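Local atomic coordinates of concanavalin A-like lectin protein kinase family protein (Theobroma cacao, PDB entry 6CTH), a protein that probably phosphorylates protein substrates using ATP, as a member of the concanavalin A-like lectin protein kinase family, and binds an oxindole-type inhibitor and a magnesium ion in its kinase domain. Residues R68-L74 and S124-L129; Y116-K120 and V286-E290; E197-F203 and R277-V283; A207-A211 and L262-L267. All coordinates share one frame; numbering follows the deposited sequence.

How the contacts relate
From the N terminus, contact 1 opens at R68-L74, in the loop between helix 54-66 and strand 77-83. Contact 2 opens at Y116-K120 before contact 1 closes at S124-L129, so the two cross, and both use helix 112-132. Contacts 3 and 4 then open one after the other on helix 196-212. Contact 4 closes first, on helix 256-269, contact 3 next, at R277-V283, and contact 2 last, at V286-E290: 4 nests inside 3, and 3 inside 2. Contact 1 ties the N-lobe side to the C-lobe, whereas the other three bind C-lobe helices together. V119 of contact 2 touches F203 of contact 3 and L262 of contact 4, joining their apolar interiors.

Contact 1 (R68-L74 and S124-L129); sequences RLRHKNL and SALLYL
Y128 reaches from helix 112-132 into the curve of R68-L74, and each of its side-chain atoms has a neighbour there. With CG anti to the backbone N (chi1 173°), the ring points out from the helix. CB and CG lie 3.5 Å from H71 CD2, and CD1 meets the same atom at 3.6 Å. CD2 meets L74 CD1 at 3.5 Å and CE2 meets L69 CD2 at 3.7 Å, while CE1 and CZ lie near R70 O, CZ at 3.4 Å. H71 CB stands over one ring face, 4.0 Å from the Y128 centroid, a CH-pi contact, and the ring planes meet obliquely, at 41°. At the tip, R70 N donates to Y128 OH at 3.0 Å, almost straight (176°). The H71 ring is held on both nitrogens: ND1 accepts the backbone N-H of N73, and NE2 is hydrogen-bonded to a water, which donates to S124 O. A125 CB touches N73 O at 3.4 Å. N73 ND2 bonds to A155 O, and L69 and L74 lean on F160 next to the metal ligand D159. The sequence H71-K72-N73 and the tyrosine of the facing helix are those of the protein-kinase alphaC-beta4 loop docked on helix alphaE.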
loop_
_atom_site.group_PDB
_atom_site.type_symbol
_atom_site.label_atom_id
_atom_site.label_comp_id
_atom_site.label_asym_id
_atom_site.label_seq_id
_atom_site.Cartn_x
_atom_site.Cartn_y
_atom_site.Cartn_z
ATOM N N ARG A 68 -12.202 6.650 -11.899
ATOM C CA ARG A 68 -11.847 8.062 -11.828
ATOM C C ARG A 68 -10.361 8.380 -11.718
ATOM O O ARG A 68 -10.031 9.557 -11.543
ATOM C CB ARG A 68 -12.491 8.713 -10.601
ATOM C CG ARG A 68 -13.976 8.665 -10.666
ATOM C CD ARG A 68 -14.567 9.126 -9.395
ATOM N NE ARG A 68 -16.001 8.899 -9.482
ATOM C CZ ARG A 68 -16.947 9.821 -9.383
ATOM N NH1 ARG A 68 -16.658 11.072 -9.125
ATOM N NH2 ARG A 68 -18.218 9.424 -9.440
ATOM N N LEU A 69 -9.496 7.360 -11.729
ATOM C CA LEU A 69 -8.088 7.526 -11.473
ATOM C C LEU A 69 -7.214 7.060 -12.625
ATOM O O LEU A 69 -7.417 5.983 -13.149
ATOM C CB LEU A 69 -7.707 6.693 -10.244
ATOM C CG LEU A 69 -8.512 6.926 -8.964
ATOM C CD1 LEU A 69 -8.092 5.911 -7.901
ATOM C CD2 LEU A 69 -8.268 8.335 -8.487
ATOM N N ARG A 70 -6.247 7.886 -13.010
ATOM C CA ARG A 70 -5.244 7.509 -13.995
ATOM C C ARG A 70 -3.928 8.112 -13.507
ATOM O O ARG A 70 -3.806 9.327 -13.462
ATOM C CB ARG A 70 -5.603 8.027 -15.379
ATOM C CG ARG A 70 -6.938 7.516 -15.879
ATOM C CD ARG A 70 -6.851 6.062 -16.292
ATOM N NE ARG A 70 -8.014 5.669 -17.078
ATOM C CZ ARG A 70 -9.202 5.391 -16.556
ATOM N NH1 ARG A 70 -9.387 5.454 -15.247
ATOM N NH2 ARG A 70 -10.206 5.046 -17.344
ATOM N N HIS A 71 -2.936 7.287 -13.187
ATOM C CA HIS A 71 -1.675 7.831 -12.678
ATOM C C HIS A 71 -0.630 6.740 -12.830
ATOM O O HIS A 71 -0.942 5.539 -12.632
ATOM C CB HIS A 71 -1.804 8.347 -11.216
ATOM C CG HIS A 71 -0.634 9.113 -10.704
ATOM N ND1 HIS A 71 0.501 8.517 -10.196
ATOM C CD2 HIS A 71 -0.433 10.448 -10.583
ATOM C CE1 HIS A 71 1.351 9.457 -9.788
ATOM N NE2 HIS A 71 0.788 10.637 -9.974
ATOM N N LYS A 72 0.613 7.140 -13.082
ATOM C CA LYS A 72 1.705 6.168 -13.228
ATOM C C LYS A 72 1.899 5.309 -11.964
ATOM O O LYS A 72 2.372 4.194 -12.048
ATOM C CB LYS A 72 3.041 6.785 -13.623
ATOM C CG LYS A 72 3.687 7.600 -12.565
ATOM C CD LYS A 72 4.848 8.471 -13.064
ATOM C CE LYS A 72 5.212 9.479 -11.990
ATOM N NZ LYS A 72 5.852 8.941 -10.756
ATOM N N ASN A 73 1.537 5.830 -10.823
ATOM C CA ASN A 73 1.733 5.087 -9.561
ATOM C C ASN A 73 0.412 4.548 -9.001
ATOM O O ASN A 73 0.347 4.244 -7.813
ATOM C CB ASN A 73 2.477 5.925 -8.573
ATOM C CG ASN A 73 3.847 6.363 -9.100
ATOM O OD1 ASN A 73 4.108 7.558 -9.242
ATOM N ND2 ASN A 73 4.691 5.400 -9.451
ATOM N N LEU A 74 -0.602 4.395 -9.847
ATOM C CA LEU A 74 -1.835 3.724 -9.473
ATOM C C LEU A 74 -2.157 2.553 -10.374
ATOM O O LEU A 74 -2.013 2.648 -11.612
ATOM C CB LEU A 74 -3.008 4.682 -9.441
ATOM C CG LEU A 74 -2.967 5.793 -8.411
ATOM C CD1 LEU A 74 -4.175 6.680 -8.597
ATOM C CD2 LEU A 74 -3.014 5.202 -7.011
ATOM N N SER A 124 3.813 10.005 -4.450
ATOM C CA SER A 124 3.211 10.580 -5.702
ATOM C C SER A 124 1.792 10.109 -5.891
ATOM O O SER A 124 0.895 10.897 -6.211
ATOM C CB SER A 124 4.081 10.266 -6.918
ATOM O OG SER A 124 5.268 11.066 -6.845
ATOM N N ALA A 125 1.563 8.802 -5.695
ATOM C CA ALA A 125 0.196 8.273 -5.750
ATOM C C ALA A 125 -0.740 8.965 -4.766
ATOM O O ALA A 125 -1.847 9.325 -5.111
ATOM C CB ALA A 125 0.204 6.764 -5.518
ATOM N N LEU A 126 -0.291 9.090 -3.529
ATOM C CA LEU A 126 -1.085 9.701 -2.487
ATOM C C LEU A 126 -1.375 11.172 -2.778
ATOM O O LEU A 126 -2.445 11.658 -2.493
ATOM C CB LEU A 126 -0.399 9.533 -1.142
ATOM C CG LEU A 126 -1.307 9.534 0.073
ATOM C CD1 LEU A 126 -2.575 8.746 -0.180
ATOM C CD2 LEU A 126 -0.573 8.991 1.288
ATOM N N LEU A 127 -0.390 11.874 -3.309
ATOM C CA LEU A 127 -0.586 13.295 -3.658
ATOM C C LEU A 127 -1.705 13.405 -4.686
ATOM O O LEU A 127 -2.581 14.256 -4.592
ATOM C CB LEU A 127 0.687 13.903 -4.202
ATOM C CG LEU A 127 0.621 15.367 -4.600
ATOM C CD1 LEU A 127 0.303 16.250 -3.424
ATOM C CD2 LEU A 127 1.936 15.820 -5.259
ATOM N N TYR A 128 -1.641 12.533 -5.666
ATOM C CA TYR A 128 -2.680 12.498 -6.719
ATOM C C TYR A 128 -4.058 12.208 -6.119
ATOM O O TYR A 128 -5.068 12.889 -6.393
ATOM C CB TYR A 128 -2.292 11.525 -7.790
ATOM C CG TYR A 128 -3.370 11.284 -8.856
ATOM C CD1 TYR A 128 -3.527 12.169 -9.891
ATOM C CD2 TYR A 128 -4.192 10.156 -8.841
ATOM C CE1 TYR A 128 -4.499 11.972 -10.877
ATOM C CE2 TYR A 128 -5.154 9.942 -9.813
ATOM C CZ TYR A 128 -5.295 10.841 -10.850
ATOM O OH TYR A 128 -6.264 10.592 -11.782
ATOM N N LEU A 129 -4.124 11.199 -5.238
ATOM C CA LEU A 129 -5.359 10.890 -4.588
ATOM C C LEU A 129 -5.911 12.029 -3.754
ATOM O O LEU A 129 -7.106 12.350 -3.842
ATOM C CB LEU A 129 -5.225 9.598 -3.707
ATOM C CG LEU A 129 -4.964 8.268 -4.417
ATOM C CD1 LEU A 129 -4.797 7.155 -3.397
ATOM C CD2 LEU A 129 -6.049 7.946 -5.430
HETATM O O HOH W 1 1.325 12.966 -8.080
HETATM O O HOH W 2 7.226 10.424 -8.622
#

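Contact 2 (Y116-K120 and V286-E290); sequences YRIVK and VLNFE
The ring of Y116 is met at its edge, near its plane, by L287 O, and a water lies in that plane too. The F289 ring carries V286 O over one face, toward the rim, while the Y116 hydroxyl approaches it obliquely, 3.8 Å from F289 CZ; K257 adds a cation-pi contact from helix 256-269. Y116 OH donates to L287 O at 2.7 Å, in the carbonyl plane and on a lone pair (C=O...donor angle 124°). The same oxygen takes a second proton from the water, also at 2.7 Å, and that water accepts from K120 NZ. A fully extended chain beyond CG carries NZ to the water. Beside the polar bonds, L287 fills the apolar part: CD2 rests 4.1 Å from Y116 CE1 and CD1 3.9 Å from V119 CG1. F289, at positive phi, is the C-prime residue of the Schellman motif that ends helix 280-287. L287 O is thus a carbonyl of the last helical turn, gripped by a phenol and a water. These donors would probably offset the partial negative charge at the helix C-terminus, and K120 would probably add favourable electrostatics through the water.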
loop_
_atom_site.group_PDB
_atom_site.type_symbol
_atom_site.label_atom_id
_atom_site.label_comp_id
_atom_site.label_asym_id
_atom_site.label_seq_id
_atom_site.Cartn_x
_atom_site.Cartn_y
_atom_site.Cartn_z
ATOM N N TYR A 116 13.904 3.613 -1.874
ATOM C CA TYR A 116 13.695 5.059 -1.716
ATOM C C TYR A 116 12.815 5.527 -2.889
ATOM O O TYR A 116 11.941 6.353 -2.689
ATOM C CB TYR A 116 15.003 5.813 -1.677
ATOM C CG TYR A 116 14.954 7.170 -0.981
ATOM C CD1 TYR A 116 14.670 7.270 0.370
ATOM C CD2 TYR A 116 15.233 8.335 -1.661
ATOM C CE1 TYR A 116 14.626 8.487 1.008
ATOM C CE2 TYR A 116 15.188 9.587 -1.034
ATOM C CZ TYR A 116 14.876 9.645 0.296
ATOM O OH TYR A 116 14.881 10.842 0.947
ATOM N N ARG A 117 13.036 4.961 -4.070
ATOM C CA ARG A 117 12.227 5.280 -5.241
ATOM C C ARG A 117 10.776 4.839 -5.033
ATOM O O ARG A 117 9.847 5.558 -5.369
ATOM C CB ARG A 117 12.809 4.614 -6.483
ATOM C CG ARG A 117 12.412 5.282 -7.787
ATOM C CD ARG A 117 12.199 4.256 -8.884
ATOM N NE ARG A 117 13.452 3.664 -9.332
ATOM C CZ ARG A 117 13.600 2.383 -9.651
ATOM N NH1 ARG A 117 14.779 1.933 -10.052
ATOM N NH2 ARG A 117 12.573 1.555 -9.568
ATOM N N ILE A 118 10.595 3.650 -4.466
ATOM C CA ILE A 118 9.276 3.127 -4.186
ATOM C C ILE A 118 8.515 4.036 -3.225
ATOM O O ILE A 118 7.328 4.287 -3.419
ATOM C CB ILE A 118 9.342 1.665 -3.660
ATOM C CG1 ILE A 118 9.710 0.698 -4.819
ATOM C CG2 ILE A 118 8.023 1.245 -3.013
ATOM C CD1 ILE A 118 10.141 -0.690 -4.404
ATOM N N VAL A 119 9.168 4.528 -2.186
ATOM C CA VAL A 119 8.496 5.399 -1.231
ATOM C C VAL A 119 8.067 6.674 -1.970
ATOM O O VAL A 119 6.950 7.151 -1.765
ATOM C CB VAL A 119 9.400 5.745 -0.039
ATOM C CG1 VAL A 119 8.793 6.845 0.826
ATOM C CG2 VAL A 119 9.648 4.502 0.778
ATOM N N LYS A 120 8.945 7.220 -2.798
ATOM C CA LYS A 120 8.583 8.453 -3.590
ATOM C C LYS A 120 7.393 8.176 -4.551
ATOM O O LYS A 120 6.512 9.033 -4.713
ATOM C CB LYS A 120 9.797 8.963 -4.348
ATOM C CG LYS A 120 10.837 9.631 -3.467
ATOM C CD LYS A 120 12.034 10.019 -4.298
ATOM C CE LYS A 120 13.006 10.782 -3.479
ATOM N NZ LYS A 120 14.173 11.137 -4.346
ATOM N N VAL A 286 10.348 17.023 1.689
ATOM C CA VAL A 286 11.383 16.562 2.619
ATOM C C VAL A 286 12.194 15.395 2.048
ATOM O O VAL A 286 13.432 15.371 2.177
ATOM C CB VAL A 286 10.797 16.230 3.993
ATOM C CG1 VAL A 286 11.843 15.614 4.917
ATOM C CG2 VAL A 286 10.212 17.484 4.616
ATOM N N LEU A 287 11.506 14.405 1.460
ATOM C CA LEU A 287 12.174 13.288 0.796
ATOM C C LEU A 287 13.140 13.712 -0.318
ATOM O O LEU A 287 14.157 13.012 -0.551
ATOM C CB LEU A 287 11.134 12.286 0.198
ATOM C CG LEU A 287 10.397 11.498 1.289
ATOM C CD1 LEU A 287 9.261 10.727 0.660
ATOM C CD2 LEU A 287 11.275 10.587 2.167
ATOM N N ASN A 288 12.821 14.819 -0.997
ATOM C CA ASN A 288 13.680 15.376 -2.056
ATOM C C ASN A 288 14.623 16.450 -1.553
ATOM O O ASN A 288 15.228 17.163 -2.366
ATOM C CB ASN A 288 12.819 15.919 -3.198
ATOM C CG ASN A 288 12.102 14.821 -3.932
ATOM O OD1 ASN A 288 10.936 14.523 -3.661
ATOM N ND2 ASN A 288 12.819 14.142 -4.799
ATOM N N PHE A 289 14.717 16.621 -0.237
ATOM C CA PHE A 289 15.655 17.548 0.384
ATOM C C PHE A 289 15.442 18.978 -0.111
ATOM O O PHE A 289 16.404 19.750 -0.229
ATOM C CB PHE A 289 17.091 17.075 0.142
ATOM C CG PHE A 289 17.365 15.697 0.674
ATOM C CD1 PHE A 289 17.498 15.489 2.047
ATOM C CD2 PHE A 289 17.487 14.612 -0.193
ATOM C CE1 PHE A 289 17.740 14.210 2.550
ATOM C CE2 PHE A 289 17.722 13.339 0.294
ATOM C CZ PHE A 289 17.843 13.138 1.664
ATOM N N GLU A 290 14.183 19.325 -0.372
ATOM C CA GLU A 290 13.772 20.668 -0.741
ATOM C C GLU A 290 13.183 21.421 0.457
ATOM O O GLU A 290 12.845 22.617 0.343
ATOM C CB GLU A 290 12.758 20.609 -1.907
ATOM C CG GLU A 290 13.320 19.999 -3.183
ATOM C CD GLU A 290 12.319 19.932 -4.358
ATOM O OE1 GLU A 290 11.459 20.830 -4.525
ATOM O OE2 GLU A 290 12.408 18.992 -5.168
HETATM O O HOH W 3 15.907 12.682 -2.610
#

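Contact 3 (E197-F203 and R277-V283); sequences ESDVYSF and RPSIRQV
R277 reaches across helix 196-212 and turns its guanidinium to the backbone of E197. CG lies anti to the carbonyl carbon (chi1 -62°) and the chain runs extended as far as NE, which places NH1 3.0 Å from E197 O, near the guanidinium plane. The bond is weak, and the same carbonyl also serves the helical Y201 N. One guanidinium face is covered by Y201, whose CD2 lies 3.6 Å above the plane toward the rim, with the ring inclined steeply to it. Stronger partners complete the group: R277 NE bonds to H271 O, and NH1 forms a salt bridge with E187, the glutamate of the APE motif. V200 CG1 meets P278 O at 3.6 Å. I280 is bent (chi2 69°), which brings CD1 over the centre of the F203 ring, 4.1 Å above the plane. V283 CG1, 3.7 Å from F203 CE2, abuts the same ring obliquely. S279 and Q282 form a capping box at the start of helix 280-287. The chemistry is that of a buried cation: two backbone carbonyls, a carboxylate and the Y201 side chain meet it, consistent with the conserved kinase arginine that ties the activation segment's end to the C-lobe.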
loop_
_atom_site.group_PDB
_atom_site.type_symbol
_atom_site.label_atom_id
_atom_site.label_comp_id
_atom_site.label_asym_id
_atom_site.label_seq_id
_atom_site.Cartn_x
_atom_site.Cartn_y
_atom_site.Cartn_z
ATOM N N GLU A 197 -5.023 12.705 6.833
ATOM C CA GLU A 197 -4.048 12.437 7.913
ATOM C C GLU A 197 -4.033 10.939 8.334
ATOM O O GLU A 197 -2.975 10.404 8.701
ATOM C CB GLU A 197 -4.326 13.330 9.122
ATOM C CG GLU A 197 -4.031 14.821 8.937
ATOM C CD GLU A 197 -5.031 15.498 8.039
ATOM O OE1 GLU A 197 -6.200 15.057 7.995
ATOM O OE2 GLU A 197 -4.660 16.434 7.275
ATOM N N SER A 198 -5.175 10.269 8.312
ATOM C CA SER A 198 -5.180 8.823 8.546
ATOM C C SER A 198 -4.478 8.025 7.412
ATOM O O SER A 198 -3.776 7.076 7.693
ATOM C CB SER A 198 -6.574 8.267 8.930
ATOM O OG SER A 198 -7.473 8.259 7.838
ATOM N N ASP A 199 -4.623 8.487 6.174
ATOM C CA ASP A 199 -3.910 7.900 5.053
ATOM C C ASP A 199 -2.401 8.142 5.215
ATOM O O ASP A 199 -1.599 7.262 4.945
ATOM C CB ASP A 199 -4.381 8.508 3.731
ATOM C CG ASP A 199 -5.496 7.715 3.077
ATOM O OD1 ASP A 199 -5.889 6.662 3.611
ATOM O OD2 ASP A 199 -5.977 8.154 2.015
ATOM N N VAL A 200 -2.019 9.351 5.643
ATOM C CA VAL A 200 -0.601 9.689 5.840
ATOM C C VAL A 200 -0.008 8.784 6.963
ATOM O O VAL A 200 1.095 8.356 6.846
ATOM C CB VAL A 200 -0.405 11.217 6.068
ATOM C CG1 VAL A 200 0.941 11.531 6.693
ATOM C CG2 VAL A 200 -0.560 11.927 4.735
ATOM N N TYR A 201 -0.773 8.494 7.994
ATOM C CA TYR A 201 -0.332 7.566 9.079
ATOM C C TYR A 201 0.052 6.224 8.458
ATOM O O TYR A 201 1.179 5.738 8.661
ATOM C CB TYR A 201 -1.401 7.464 10.121
ATOM C CG TYR A 201 -0.987 6.473 11.220
ATOM C CD1 TYR A 201 -1.125 5.105 11.048
ATOM C CD2 TYR A 201 -0.403 6.948 12.376
ATOM C CE1 TYR A 201 -0.695 4.233 12.035
ATOM C CE2 TYR A 201 0.050 6.079 13.359
ATOM C CZ TYR A 201 -0.140 4.754 13.177
ATOM O OH TYR A 201 0.306 3.868 14.178
ATOM N N SER A 202 -0.830 5.659 7.620
ATOM C CA SER A 202 -0.542 4.374 6.983
ATOM C C SER A 202 0.697 4.467 6.116
ATOM O O SER A 202 1.510 3.577 6.111
ATOM C CB SER A 202 -1.703 3.919 6.102
ATOM O OG SER A 202 -2.942 3.944 6.804
ATOM N N PHE A 203 0.835 5.565 5.355
ATOM C CA PHE A 203 2.046 5.782 4.559
ATOM C C PHE A 203 3.332 5.752 5.427
ATOM O O PHE A 203 4.361 5.179 5.020
ATOM C CB PHE A 203 1.936 7.157 3.803
ATOM C CG PHE A 203 3.208 7.586 3.110
ATOM C CD1 PHE A 203 3.475 7.196 1.822
ATOM C CD2 PHE A 203 4.142 8.361 3.777
ATOM C CE1 PHE A 203 4.669 7.559 1.193
ATOM C CE2 PHE A 203 5.337 8.714 3.163
ATOM C CZ PHE A 203 5.594 8.323 1.862
ATOM N N ARG A 277 0.738 15.540 11.893
ATOM C CA ARG A 277 1.209 14.868 10.708
ATOM C C ARG A 277 1.276 15.839 9.543
ATOM O O ARG A 277 0.461 16.773 9.459
ATOM C CB ARG A 277 0.282 13.691 10.336
ATOM C CG ARG A 277 0.227 12.599 11.417
ATOM C CD ARG A 277 -0.733 11.482 11.090
ATOM N NE ARG A 277 -1.094 10.774 12.315
ATOM C CZ ARG A 277 -2.307 10.351 12.610
ATOM N NH1 ARG A 277 -3.287 10.403 11.724
ATOM N NH2 ARG A 277 -2.530 9.856 13.795
ATOM N N PRO A 278 2.242 15.626 8.634
ATOM C CA PRO A 278 2.376 16.465 7.461
ATOM C C PRO A 278 1.329 16.174 6.405
ATOM O O PRO A 278 0.714 15.113 6.431
ATOM C CB PRO A 278 3.733 16.056 6.908
ATOM C CG PRO A 278 3.857 14.594 7.286
ATOM C CD PRO A 278 3.218 14.529 8.630
ATOM N N SER A 279 1.185 17.098 5.456
ATOM C CA SER A 279 0.550 16.791 4.209
ATOM C C SER A 279 1.486 15.951 3.353
ATOM O O SER A 279 2.712 15.989 3.491
ATOM C CB SER A 279 0.171 18.045 3.429
ATOM O OG SER A 279 1.320 18.749 2.979
ATOM N N ILE A 280 0.919 15.206 2.394
ATOM C CA ILE A 280 1.778 14.385 1.562
ATOM C C ILE A 280 2.690 15.287 0.677
ATOM O O ILE A 280 3.795 14.897 0.345
ATOM C CB ILE A 280 0.990 13.339 0.742
ATOM C CG1 ILE A 280 1.931 12.295 0.141
ATOM C CG2 ILE A 280 0.111 13.999 -0.296
ATOM C CD1 ILE A 280 2.558 11.390 1.152
ATOM N N ARG A 281 2.226 16.462 0.291
ATOM C CA ARG A 281 3.097 17.372 -0.449
ATOM C C ARG A 281 4.336 17.785 0.374
ATOM O O ARG A 281 5.449 17.826 -0.158
ATOM C CB ARG A 281 2.315 18.589 -0.955
ATOM C CG ARG A 281 3.126 19.444 -1.895
ATOM C CD ARG A 281 2.319 20.609 -2.466
ATOM N NE ARG A 281 1.038 20.271 -3.103
ATOM C CZ ARG A 281 0.885 19.933 -4.357
ATOM N NH1 ARG A 281 1.933 19.745 -5.107
ATOM N NH2 ARG A 281 -0.316 19.688 -4.798
ATOM N N GLN A 282 4.165 18.014 1.672
ATOM C CA GLN A 282 5.296 18.350 2.548
ATOM C C GLN A 282 6.251 17.199 2.673
ATOM O O GLN A 282 7.462 17.397 2.723
ATOM C CB GLN A 282 4.821 18.774 3.926
ATOM C CG GLN A 282 4.086 20.111 3.977
ATOM C CD GLN A 282 3.443 20.388 5.329
ATOM O OE1 GLN A 282 2.837 19.521 5.975
ATOM N NE2 GLN A 282 3.607 21.625 5.789
ATOM N N VAL A 283 5.701 15.968 2.754
ATOM C CA VAL A 283 6.509 14.767 2.774
ATOM C C VAL A 283 7.392 14.674 1.546
ATOM O O VAL A 283 8.576 14.403 1.665
ATOM C CB VAL A 283 5.587 13.496 2.850
ATOM C CG1 VAL A 283 6.341 12.217 2.519
ATOM C CG2 VAL A 283 4.943 13.413 4.233
#

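Contact 4 (A207-A211 and L262-L267); sequences ALEIA and LVMVGL
L208 enters helix 256-269 as a knob into a hole formed by L262, V263, G266 and L267, in the antiparallel pairing of helices alphaF and alphaH of the protein-kinase C-lobe. The short segments' axes pass 9.0 Å apart at 151°. The hollow is deep at G266, which has no side chain: its CA is 5.4 Å from that of A207, where the two backbones come nearest. L208 CD2 slips down beside this glycine toward V263 O, at 3.7 Å. The other branch, CD1, meets L267 CD2 at 3.8 Å, the two side chains crossing at about a right angle. The reverse bump is L262, whose CG lies anti to the backbone N (chi1 -175°); this torsion turns both methyl branches toward A207 and A211. These two residues, one turn apart, present only methyl groups to it. Around this core, V119 and W112 of helix 112-132 also press on L262, V233 of helix 229-238 lies against V263 and L267, and no polar side chain crosses between the two segments. Branches of L262 divide the pair of alanines: CD1 touches A207 CB at 3.8 Å and CD2 touches A211 CB at 3.9 Å.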
loop_
_atom_site.group_PDB
_atom_site.type_symbol
_atom_site.label_atom_id
_atom_site.label_comp_id
_atom_site.label_asym_id
_atom_site.label_seq_id
_atom_site.Cartn_x
_atom_site.Cartn_y
_atom_site.Cartn_z
ATOM N N ALA A 207 6.477 3.369 5.064
ATOM C CA ALA A 207 7.825 3.903 4.881
ATOM C C ALA A 207 8.814 3.198 5.826
ATOM O O ALA A 207 9.897 2.811 5.432
ATOM C CB ALA A 207 7.842 5.387 5.155
ATOM N N LEU A 208 8.387 2.999 7.060
ATOM C CA LEU A 208 9.248 2.346 8.069
ATOM C C LEU A 208 9.441 0.866 7.815
ATOM O O LEU A 208 10.520 0.328 8.093
ATOM C CB LEU A 208 8.707 2.619 9.458
ATOM C CG LEU A 208 8.731 4.099 9.851
ATOM C CD1 LEU A 208 8.171 4.346 11.218
ATOM C CD2 LEU A 208 10.119 4.734 9.744
ATOM N N GLU A 209 8.400 0.193 7.307
ATOM C CA GLU A 209 8.507 -1.210 6.887
ATOM C C GLU A 209 9.520 -1.340 5.776
ATOM O O GLU A 209 10.286 -2.284 5.733
ATOM C CB GLU A 209 7.175 -1.800 6.419
ATOM C CG GLU A 209 6.121 -1.887 7.500
ATOM C CD GLU A 209 4.808 -2.435 7.070
ATOM O OE1 GLU A 209 4.371 -2.069 5.930
ATOM O OE2 GLU A 209 4.186 -3.247 7.841
ATOM N N ILE A 210 9.475 -0.414 4.795
ATOM C CA ILE A 210 10.406 -0.459 3.690
ATOM C C ILE A 210 11.885 -0.224 4.124
ATOM O O ILE A 210 12.798 -0.927 3.686
ATOM C CB ILE A 210 9.941 0.553 2.618
ATOM C CG1 ILE A 210 8.655 0.076 1.973
ATOM C CG2 ILE A 210 10.982 0.804 1.545
ATOM C CD1 ILE A 210 8.018 1.105 1.036
ATOM N N ALA A 211 12.111 0.741 4.992
ATOM C CA ALA A 211 13.447 1.011 5.552
ATOM C C ALA A 211 14.019 -0.204 6.313
ATOM O O ALA A 211 15.215 -0.500 6.212
ATOM C CB ALA A 211 13.368 2.186 6.506
ATOM N N LEU A 262 14.162 9.086 5.417
ATOM C CA LEU A 262 13.051 8.125 5.358
ATOM C C LEU A 262 12.513 7.815 6.726
ATOM O O LEU A 262 11.311 7.821 6.922
ATOM C CB LEU A 262 13.445 6.846 4.613
ATOM C CG LEU A 262 12.321 5.818 4.383
ATOM C CD1 LEU A 262 11.136 6.424 3.659
ATOM C CD2 LEU A 262 12.822 4.633 3.574
ATOM N N VAL A 263 13.398 7.559 7.696
ATOM C CA VAL A 263 12.947 7.258 9.046
ATOM C C VAL A 263 12.241 8.433 9.681
ATOM O O VAL A 263 11.202 8.258 10.279
ATOM C CB VAL A 263 14.131 6.776 9.939
ATOM C CG1 VAL A 263 13.746 6.734 11.402
ATOM C CG2 VAL A 263 14.582 5.393 9.500
ATOM N N MET A 264 12.811 9.635 9.588
ATOM C CA MET A 264 12.174 10.777 10.223
ATOM C C MET A 264 10.834 11.142 9.563
ATOM O O MET A 264 9.880 11.513 10.248
ATOM C CB MET A 264 13.142 11.990 10.350
ATOM C CG MET A 264 14.207 11.813 11.470
ATOM S SD MET A 264 15.391 13.135 11.179
ATOM C CE MET A 264 14.590 14.406 12.153
ATOM N N VAL A 265 10.755 11.038 8.241
ATOM C CA VAL A 265 9.482 11.207 7.518
ATOM C C VAL A 265 8.482 10.148 7.988
ATOM O O VAL A 265 7.342 10.465 8.269
ATOM C CB VAL A 265 9.717 11.125 5.993
ATOM C CG1 VAL A 265 8.444 10.819 5.225
ATOM C CG2 VAL A 265 10.396 12.411 5.518
ATOM N N GLY A 266 8.919 8.907 8.092
ATOM C CA GLY A 266 8.022 7.859 8.570
ATOM C C GLY A 266 7.415 8.127 9.938
ATOM O O GLY A 266 6.218 7.960 10.157
ATOM N N LEU A 267 8.258 8.545 10.891
ATOM C CA LEU A 267 7.754 8.840 12.245
ATOM C C LEU A 267 6.815 10.038 12.257
ATOM O O LEU A 267 5.822 10.053 12.948
ATOM C CB LEU A 267 8.960 9.050 13.202
ATOM C CG LEU A 267 9.899 7.855 13.391
ATOM C CD1 LEU A 267 11.109 8.305 14.181
ATOM C CD2 LEU A 267 9.139 6.732 14.075
#